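Local coordinates for protein solute carrier family 15 member 1 (Mus musculus, PDB 5A9D) that cotransports protons and small peptides in the intestine, and whose extracellular domain, captured here, has an immunoglobulin-like fold, at residues T144-A147 / P148-T152. Numbering follows the deposited sequence.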
loop_
_atom_site.group_PDB
_atom_site.type_symbol
_atom_site.label_atom_id
_atom_site.label_comp_id
_atom_site.label_asym_id
_atom_site.label_seq_id
_atom_site.Cartn_x
_atom_site.Cartn_y
_atom_site.Cartn_z
ATOM N N THR A 144 22.579 -10.307 5.401
ATOM C CA THR A 144 23.742 -10.306 6.299
ATOM C C THR A 144 23.414 -11.140 7.574
ATOM O O THR A 144 24.310 -11.421 8.376
ATOM C CB THR A 144 24.152 -8.856 6.661
ATOM O OG1 THR A 144 23.054 -8.187 7.301
ATOM C CG2 THR A 144 24.656 -8.051 5.457
ATOM N N ALA A 145 22.133 -11.528 7.744
ATOM C CA ALA A 145 21.622 -12.295 8.887
ATOM C C ALA A 145 22.218 -13.705 9.029
ATOM O O ALA A 145 22.249 -14.246 10.144
ATOM C CB ALA A 145 20.106 -12.371 8.832
ATOM N N VAL A 146 22.704 -14.288 7.912
ATOM C CA VAL A 146 23.292 -15.635 7.902
ATOM C C VAL A 146 24.749 -15.627 7.406
ATOM O O VAL A 146 25.193 -14.640 6.807
ATOM C CB VAL A 146 22.413 -16.652 7.116
ATOM C CG1 VAL A 146 21.110 -16.953 7.854
ATOM C CG2 VAL A 146 22.139 -16.181 5.685
ATOM N N ALA A 147 25.481 -16.740 7.634
ATOM C CA ALA A 147 26.864 -16.911 7.173
ATOM C C ALA A 147 26.936 -16.843 5.628
ATOM O O ALA A 147 25.996 -17.312 4.972
ATOM C CB ALA A 147 27.407 -18.244 7.655
ATOM N N PRO A 148 28.016 -16.258 5.028
ATOM C CA PRO A 148 28.091 -16.176 3.549
ATOM C C PRO A 148 28.150 -17.540 2.851
ATOM O O PRO A 148 27.837 -17.639 1.662
ATOM C CB PRO A 148 29.377 -15.369 3.303
ATOM C CG PRO A 148 30.183 -15.555 4.524
ATOM C CD PRO A 148 29.196 -15.625 5.653
ATOM N N THR A 149 28.560 -18.578 3.605
ATOM C CA THR A 149 28.668 -19.972 3.167
ATOM C C THR A 149 27.297 -20.660 2.995
ATOM O O THR A 149 27.219 -21.670 2.283
ATOM C CB THR A 149 29.545 -20.766 4.145
ATOM O OG1 THR A 149 28.982 -20.680 5.458
ATOM C CG2 THR A 149 31.000 -20.296 4.151
ATOM N N CYS A 150 26.232 -20.104 3.631
ATOM C CA CYS A 150 24.847 -20.600 3.585
ATOM C C CYS A 150 24.278 -20.555 2.171
ATOM O O CYS A 150 24.553 -19.615 1.418
ATOM C CB CYS A 150 23.944 -19.824 4.539
ATOM S SG CYS A 150 24.293 -20.051 6.297
ATOM N N LEU A 151 23.426 -21.546 1.848
ATOM C CA LEU A 151 22.711 -21.646 0.571
ATOM C C LEU A 151 21.777 -20.429 0.314
ATOM O O LEU A 151 20.979 -20.063 1.167
ATOM C CB LEU A 151 21.980 -23.005 0.552
ATOM C CG LEU A 151 21.069 -23.402 -0.593
ATOM C CD1 LEU A 151 19.625 -23.170 -0.290
ATOM C CD2 LEU A 151 21.710 -23.324 -2.000
ATOM N N THR A 152 21.939 -19.775 -0.838
ATOM C CA THR A 152 21.140 -18.591 -1.207
ATOM C C THR A 152 20.168 -18.866 -2.362
ATOM O O THR A 152 19.396 -17.982 -2.733
ATOM C CB THR A 152 22.040 -17.377 -1.536
ATOM O OG1 THR A 152 22.901 -17.691 -2.626
ATOM C CG2 THR A 152 22.843 -16.883 -0.337
#
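The flat trans peptide joining Ala147 to Pro148 has Cys150 N and SG and Thr149 OG1 all over one face, while CD of Pro148, bonded to the peptide N, lies in the plane at its edge. This is a worked example of a type I beta turn, running from Ala147 to Cys150 with proline at its second position. The closing hydrogen bond goes from Cys150 N to Ala147 O, 3.1 Å long and reasonably straight at 156°; its donor stands 57° out of the carbonyl plane. On the same face the methyl CB of Ala147 meets OG1 of Thr149 at 3.6 Å. In the conformer described here, one of two for Cys150, SG is anti to the carbonyl carbon (chi1 -67°), which places it on that same side of the peptide, 3.8 Å from Ala147 CB; this contact holds for that conformer alone and is less certain. The turn lies in the surface loop between strands 138-142 and 153-155, where Cys150 forms a disulfide with Cys176. The proline ring restricts phi to a value that suits the second position of the turn, and the backbone bond and the disulfide both hold Cys150.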